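Local structure of quinone reductase (4GI5) at residues R35-A40 with Y217-T222; K42-R47 with A232-R237. The protein binds flavin-adenine dinucleotide and probably acts as an NAD(P)H dehydrogenase that reduces quinones. All blocks are in the same frame, centred on the assembly; numbering follows the deposited sequence.

Contact 1. Residues R35-A40 with Y217-T222; sequences RSLNGA and YRTDKT. With FAD (flavin-adenine dinucleotide), chain H.
L37 lays its CD2 methyl against the two threonines of the loop, 3.8 Å from T219 CB and 3.7 Å from T222 OG1, its side chain running at about a right angle to both. With CG anti to the backbone N (chi1 177°), it passes CB by the bridging oxygens O3P and O5B and sends its methyls to the loop, CD1 lying near T222 CG2; no hydrogen bond joins the segments directly. Hydrogen bonds to FAD supply the rest. On the helix side, L37 N gives to O1A, while N38 grips O1P twice, through its backbone N and through ND2 at 2.9 Å from O1P, a nearly straight bond (169°). S36 is the N-cap: its OG accepts from G39 N at 2.8 Å. On the loop side, T219 OG1 pairs with ribityl O4', and D220 OD1 takes a very short bond from O3' (2.5 Å). Within the loop, T222 OG1 and T222 N both reach T219 O from one face of its carbonyl plane, and T222 OG1 also bonds Q230. From the second subunit, R85 NH2 makes a weak hydrogen bond to D220 O and T87 packs on D220. The diphosphate thus sits at a helix N terminus, whose dipole probably steadies its charge, while one threonine hydroxyl and one carboxylate hold the ribityl chain.

Contact 2. Residues K42-R47 with A232-R237; sequences KNFAIR and AALAER
F44 and L234 lie alongside each other, pointing opposite ways, where the two helices approach, F44 CD2 lying 3.8 Å from L234 CD2. Both side chains have CG anti to the backbone N (chi1 -179° for F44, 174° for L234), which turns each toward the other helix. The L234 methyl meets the phenyl obliquely, whereas A235 CB sits at the ring edge, in its plane, 3.9 Å from F44 CE2. Deeper in, the packing is closed by small and branched groups: A45 CB is 4.3 Å from L234 CD2, and L234 also rests on L41 and on I172 and L214 of the sheet. A45 and A235 are the closest backbone pair, their CA atoms 7.3 Å apart. Towards solvent the contact loosens; F44 and A235 remain partly exposed, A235 also touching H48, and A232 and E236 look outwards. No hydrogen bond joins the segments; the direct touches are all apolar. The axes of segments 42-47 and 232-237 come to 10.3 Å, at a crossing angle of -35°, both running roughly the same way. Two such neighbouring helices, covering one face of a five-stranded parallel sheet of order 2-1-3-4-5, are the classic helical layer of the flavodoxin-like fold.

From the N terminus, strand 24-29 leads through a loop into helix 37-51, whose first turn belongs to contact 1 and whose next turns belong to contact 2. The chain then passes through the rest of the sheet before strand 209-216 runs into the loop of 217-222, closing contact 1 across 176 residues. Helix 224-239 follows at once and closes contact 2 across 184. Because 35-40 precedes 42-47 and 217-222 precedes 232-237, the two closures cross rather than nest. Together they join the first helix of the fold to its last strand-loop-helix unit, at the cofactor end in contact 1 and, with centres 14 Å away, along the helix flanks in contact 2.

Contact 1. Residues R35-A40 with Y217-T222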
loop_
_atom_site.group_PDB
_atom_site.type_symbol
_atom_site.label_atom_id
_atom_site.label_comp_id
_atom_site.label_asym_id
_atom_site.label_seq_id
_atom_site.Cartn_x
_atom_site.Cartn_y
_atom_site.Cartn_z
ATOM N N ARG B 35 8.800 -0.663 22.853
ATOM C CA ARG B 35 8.216 0.325 23.802
ATOM C C ARG B 35 7.283 1.401 23.179
ATOM O O ARG B 35 6.822 2.293 23.836
ATOM C CB ARG B 35 9.364 1.032 24.579
ATOM C CG ARG B 35 10.211 -0.010 25.357
ATOM C CD ARG B 35 11.468 0.714 25.915
ATOM N NE ARG B 35 10.977 1.719 26.855
ATOM C CZ ARG B 35 11.821 2.673 27.332
ATOM N NH1 ARG B 35 13.029 2.669 26.975
ATOM N NH2 ARG B 35 11.411 3.563 28.151
ATOM N N SER B 36 6.947 1.224 21.874
ATOM C CA SER B 36 6.086 2.159 21.170
ATOM C C SER B 36 4.691 2.061 21.636
ATOM O O SER B 36 4.293 1.116 22.347
ATOM C CB SER B 36 6.078 1.710 19.658
ATOM O OG SER B 36 5.639 0.385 19.430
ATOM N N LEU B 37 3.867 3.018 21.245
ATOM C CA LEU B 37 2.452 2.903 21.394
ATOM C C LEU B 37 1.924 1.592 20.856
ATOM O O LEU B 37 1.120 0.875 21.450
ATOM C CB LEU B 37 1.820 4.157 20.751
ATOM C CG LEU B 37 0.296 4.105 20.796
ATOM C CD1 LEU B 37 -0.313 4.223 22.197
ATOM C CD2 LEU B 37 -0.301 5.227 19.965
ATOM N N ASN B 38 2.298 1.261 19.607
ATOM C CA ASN B 38 1.915 -0.013 19.037
ATOM C C ASN B 38 2.340 -1.249 19.884
ATOM O O ASN B 38 1.575 -2.183 20.062
ATOM C CB ASN B 38 2.464 -0.179 17.610
ATOM C CG ASN B 38 1.469 0.357 16.584
ATOM O OD1 ASN B 38 0.596 -0.394 16.154
ATOM N ND2 ASN B 38 1.520 1.630 16.310
ATOM N N GLY B 39 3.535 -1.185 20.392
ATOM C CA GLY B 39 3.981 -2.265 21.246
ATOM C C GLY B 39 3.061 -2.418 22.476
ATOM O O GLY B 39 2.748 -3.567 22.932
ATOM N N ALA B 40 2.715 -1.303 23.079
ATOM C CA ALA B 40 1.788 -1.291 24.234
ATOM C C ALA B 40 0.447 -1.889 23.905
ATOM O O ALA B 40 -0.179 -2.635 24.675
ATOM C CB ALA B 40 1.679 0.101 24.822
ATOM N N TYR B 217 -6.759 7.854 15.897
ATOM C CA TYR B 217 -6.261 9.065 15.278
ATOM C C TYR B 217 -5.470 9.924 16.237
ATOM O O TYR B 217 -5.562 9.733 17.491
ATOM C CB TYR B 217 -7.425 9.856 14.759
ATOM C CG TYR B 217 -8.167 9.098 13.735
ATOM C CD1 TYR B 217 -7.747 9.048 12.372
ATOM C CD2 TYR B 217 -9.355 8.419 14.068
ATOM C CE1 TYR B 217 -8.497 8.349 11.492
ATOM C CE2 TYR B 217 -10.072 7.732 13.105
ATOM C CZ TYR B 217 -9.553 7.702 11.790
ATOM O OH TYR B 217 -10.302 6.976 10.838
ATOM N N ARG B 218 -4.704 10.864 15.725
ATOM C CA ARG B 218 -3.891 11.769 16.518
ATOM C C ARG B 218 -2.999 11.055 17.474
ATOM O O ARG B 218 -2.829 11.447 18.611
ATOM C CB ARG B 218 -4.755 12.787 17.308
ATOM C CG ARG B 218 -5.602 13.597 16.463
ATOM C CD ARG B 218 -6.194 14.869 17.235
ATOM N NE ARG B 218 -5.169 15.850 17.616
ATOM C CZ ARG B 218 -5.465 17.147 17.892
ATOM N NH1 ARG B 218 -6.735 17.590 17.850
ATOM N NH2 ARG B 218 -4.506 18.011 18.185
ATOM N N THR B 219 -2.387 9.988 17.025
ATOM C CA THR B 219 -1.697 9.107 17.928
ATOM C C THR B 219 -0.340 9.587 18.378
ATOM O O THR B 219 0.131 9.054 19.401
ATOM C CB THR B 219 -1.545 7.701 17.403
ATOM O OG1 THR B 219 -0.859 7.718 16.183
ATOM C CG2 THR B 219 -2.973 7.130 17.272
ATOM N N ASP B 220 0.297 10.510 17.665
ATOM C CA ASP B 220 1.609 10.956 18.037
ATOM C C ASP B 220 1.614 11.724 19.384
ATOM O O ASP B 220 2.666 11.785 19.974
ATOM C CB ASP B 220 2.271 11.814 16.932
ATOM C CG ASP B 220 2.475 11.000 15.577
ATOM O OD1 ASP B 220 3.121 9.986 15.648
ATOM O OD2 ASP B 220 2.078 11.489 14.468
ATOM N N LYS B 221 0.486 12.262 19.801
ATOM C CA LYS B 221 0.435 12.992 21.048
ATOM C C LYS B 221 -0.223 12.203 22.141
ATOM O O LYS B 221 -0.658 12.778 23.146
ATOM C CB LYS B 221 -0.423 14.234 20.787
ATOM C CG LYS B 221 0.135 15.170 19.707
ATOM C CD LYS B 221 1.580 15.569 20.023
ATOM C CE LYS B 221 2.317 16.081 18.786
ATOM N NZ LYS B 221 2.124 17.544 18.816
ATOM N N THR B 222 -0.439 10.927 21.954
ATOM C CA THR B 222 -1.122 10.101 22.928
ATOM C C THR B 222 -0.481 10.321 24.344
ATOM O O THR B 222 0.721 10.169 24.521
ATOM C CB THR B 222 -1.045 8.618 22.587
ATOM O OG1 THR B 222 -1.686 8.394 21.300
ATOM C CG2 THR B 222 -1.807 7.766 23.565
HETATM P PA FAD H . 5.086 6.093 19.198
HETATM O O1A FAD H . 5.795 4.923 19.746
HETATM O O2A FAD H . 5.718 7.206 18.505
HETATM O O5B FAD H . 4.219 6.804 20.389
HETATM C C5B FAD H . 3.199 7.807 20.204
HETATM C C4B FAD H . 2.873 8.406 21.533
HETATM O O4B FAD H . 2.154 7.449 22.279
HETATM C C3B FAD H . 4.087 8.883 22.292
HETATM O O3B FAD H . 3.756 10.189 22.739
HETATM C C2B FAD H . 4.080 7.894 23.422
HETATM O O2B FAD H . 4.748 8.374 24.617
HETATM C C1B FAD H . 2.660 7.517 23.678
HETATM N N9A FAD H . 2.578 6.202 24.370
HETATM C C8A FAD H . 3.330 4.987 24.193
HETATM N N7A FAD H . 2.969 4.049 25.038
HETATM C C5A FAD H . 2.085 4.734 25.819
HETATM C C6A FAD H . 1.345 4.433 27.044
HETATM N N6A FAD H . 1.493 3.206 27.424
HETATM N N1A FAD H . 0.491 5.344 27.627
HETATM C C2A FAD H . 0.351 6.550 27.086
HETATM N N3A FAD H . 1.062 6.911 25.950
HETATM C C4A FAD H . 1.819 6.031 25.398
HETATM N N1 FAD H . 0.073 9.292 9.896
HETATM C C2 FAD H . -1.020 9.383 9.109
HETATM O O2 FAD H . -2.168 9.786 9.578
HETATM N N3 FAD H . -0.968 9.056 7.768
HETATM C C4 FAD H . 0.192 8.753 7.155
HETATM O O4 FAD H . 0.218 8.379 5.974
HETATM C C4X FAD H . 1.371 8.685 7.975
HETATM N N5 FAD H . 2.562 8.310 7.420
HETATM C C5X FAD H . 3.698 8.128 8.253
HETATM C C6 FAD H . 4.823 7.680 7.748
HETATM C C7 FAD H . 5.918 7.382 8.555
HETATM C C7M FAD H . 7.177 6.860 7.967
HETATM C C8 FAD H . 5.848 7.663 9.941
HETATM C C8M FAD H . 7.051 7.417 10.810
HETATM C C9 FAD H . 4.702 8.152 10.486
HETATM C C9A FAD H . 3.569 8.374 9.651
HETATM N N10 FAD H . 2.346 8.733 10.174
HETATM C C10 FAD H . 1.223 8.886 9.373
HETATM C "C1'" FAD H . 2.146 8.924 11.618
HETATM C "C2'" FAD H . 2.016 7.515 12.199
HETATM O "O2'" FAD H . 0.836 6.789 11.841
HETATM C "C3'" FAD H . 2.087 7.557 13.760
HETATM O "O3'" FAD H . 3.426 8.049 14.021
HETATM C "C4'" FAD H . 1.952 6.185 14.433
HETATM O "O4'" FAD H . 0.632 5.759 14.325
HETATM C "C5'" FAD H . 2.236 6.311 15.953
HETATM O "O5'" FAD H . 2.271 5.030 16.496
HETATM P P FAD H . 3.700 4.531 17.135
HETATM O O1P FAD H . 3.460 3.188 17.707
HETATM O O2P FAD H . 4.831 4.659 16.217
HETATM O O3P FAD H . 3.786 5.641 18.306
#

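Contact 2. Residues K42-R47 with A232-R237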
loop_
_atom_site.group_PDB
_atom_site.type_symbol
_atom_site.label_atom_id
_atom_site.label_comp_id
_atom_site.label_asym_id
_atom_site.label_seq_id
_atom_site.Cartn_x
_atom_site.Cartn_y
_atom_site.Cartn_z
ATOM N N LYS B 42 -0.269 -3.920 21.407
ATOM C CA LYS B 42 -0.066 -5.310 21.059
ATOM C C LYS B 42 -0.062 -6.156 22.373
ATOM O O LYS B 42 -0.732 -7.173 22.480
ATOM C CB LYS B 42 1.268 -5.503 20.374
ATOM C CG LYS B 42 1.703 -6.989 20.338
ATOM C CD LYS B 42 3.054 -7.326 19.856
ATOM C CE LYS B 42 4.136 -6.553 20.503
ATOM N NZ LYS B 42 4.757 -7.404 21.564
ATOM N N ASN B 43 0.706 -5.691 23.338
ATOM C CA ASN B 43 0.792 -6.484 24.582
ATOM C C ASN B 43 -0.523 -6.542 25.309
ATOM O O ASN B 43 -0.885 -7.628 25.789
ATOM C CB ASN B 43 1.929 -5.981 25.448
ATOM C CG ASN B 43 3.289 -6.264 24.834
ATOM O OD1 ASN B 43 3.557 -7.200 24.028
ATOM N ND2 ASN B 43 4.156 -5.436 25.212
ATOM N N PHE B 44 -1.280 -5.450 25.315
ATOM C CA PHE B 44 -2.610 -5.392 25.837
ATOM C C PHE B 44 -3.482 -6.381 25.144
ATOM O O PHE B 44 -4.258 -7.127 25.783
ATOM C CB PHE B 44 -3.168 -3.963 25.766
ATOM C CG PHE B 44 -4.543 -3.825 26.302
ATOM C CD1 PHE B 44 -4.713 -3.564 27.690
ATOM C CD2 PHE B 44 -5.634 -4.085 25.524
ATOM C CE1 PHE B 44 -5.982 -3.502 28.228
ATOM C CE2 PHE B 44 -6.943 -4.046 26.032
ATOM C CZ PHE B 44 -7.116 -3.725 27.393
ATOM N N ALA B 45 -3.468 -6.389 23.784
ATOM C CA ALA B 45 -4.377 -7.265 23.065
ATOM C C ALA B 45 -4.078 -8.736 23.322
ATOM O O ALA B 45 -5.024 -9.549 23.526
ATOM C CB ALA B 45 -4.270 -7.045 21.538
ATOM N N ILE B 46 -2.806 -9.069 23.325
ATOM C CA ILE B 46 -2.398 -10.477 23.505
ATOM C C ILE B 46 -2.885 -10.907 24.925
ATOM O O ILE B 46 -3.568 -11.971 25.056
ATOM C CB ILE B 46 -0.920 -10.631 23.447
ATOM C CG1 ILE B 46 -0.401 -10.494 21.993
ATOM C CG2 ILE B 46 -0.459 -12.037 23.843
ATOM C CD1 ILE B 46 1.054 -10.315 21.896
ATOM N N ARG B 47 -2.573 -10.085 25.910
ATOM C CA ARG B 47 -3.046 -10.454 27.295
ATOM C C ARG B 47 -4.524 -10.506 27.429
ATOM O O ARG B 47 -5.078 -11.422 28.136
ATOM C CB ARG B 47 -2.400 -9.581 28.336
ATOM C CG ARG B 47 -0.927 -9.734 28.346
ATOM C CD ARG B 47 -0.305 -8.948 29.505
ATOM N NE ARG B 47 1.134 -8.758 29.240
ATOM C CZ ARG B 47 1.730 -7.573 29.002
ATOM N NH1 ARG B 47 1.019 -6.424 28.972
ATOM N NH2 ARG B 47 3.045 -7.537 28.762
ATOM N N ALA B 232 -9.674 0.920 26.040
ATOM C CA ALA B 232 -11.096 0.538 26.238
ATOM C C ALA B 232 -11.756 0.136 24.919
ATOM O O ALA B 232 -12.494 -0.833 24.823
ATOM C CB ALA B 232 -11.825 1.696 26.863
ATOM N N ALA B 233 -11.436 0.919 23.882
ATOM C CA ALA B 233 -11.954 0.633 22.509
ATOM C C ALA B 233 -11.433 -0.699 21.969
ATOM O O ALA B 233 -12.196 -1.484 21.441
ATOM C CB ALA B 233 -11.611 1.829 21.572
ATOM N N LEU B 234 -10.134 -0.954 22.182
ATOM C CA LEU B 234 -9.520 -2.167 21.794
ATOM C C LEU B 234 -10.172 -3.385 22.512
ATOM O O LEU B 234 -10.511 -4.371 21.928
ATOM C CB LEU B 234 -8.023 -2.047 21.995
ATOM C CG LEU B 234 -7.187 -3.284 21.762
ATOM C CD1 LEU B 234 -7.347 -3.840 20.382
ATOM C CD2 LEU B 234 -5.692 -2.964 21.944
ATOM N N ALA B 235 -10.348 -3.263 23.807
ATOM C CA ALA B 235 -10.873 -4.393 24.533
ATOM C C ALA B 235 -12.284 -4.695 24.032
ATOM O O ALA B 235 -12.648 -5.887 23.910
ATOM C CB ALA B 235 -10.824 -4.047 26.088
ATOM N N GLU B 236 -13.047 -3.677 23.747
ATOM C CA GLU B 236 -14.445 -3.827 23.264
ATOM C C GLU B 236 -14.452 -4.531 21.929
ATOM O O GLU B 236 -15.230 -5.430 21.711
ATOM C CB GLU B 236 -15.203 -2.471 23.228
ATOM C CG GLU B 236 -16.424 -2.287 22.311
ATOM C CD GLU B 236 -17.529 -3.249 22.445
ATOM O OE1 GLU B 236 -17.698 -3.782 23.564
ATOM O OE2 GLU B 236 -18.275 -3.445 21.430
ATOM N N ARG B 237 -13.510 -4.180 21.013
ATOM C CA ARG B 237 -13.421 -4.952 19.788
ATOM C C ARG B 237 -13.008 -6.390 19.945
ATOM O O ARG B 237 -13.529 -7.312 19.295
ATOM C CB ARG B 237 -12.458 -4.215 18.733
ATOM C CG ARG B 237 -12.918 -2.836 18.304
ATOM C CD ARG B 237 -14.318 -2.711 17.650
ATOM N NE ARG B 237 -14.429 -3.744 16.685
ATOM C CZ ARG B 237 -14.101 -3.590 15.373
ATOM N NH1 ARG B 237 -13.659 -2.456 14.973
ATOM N NH2 ARG B 237 -14.150 -4.596 14.577
#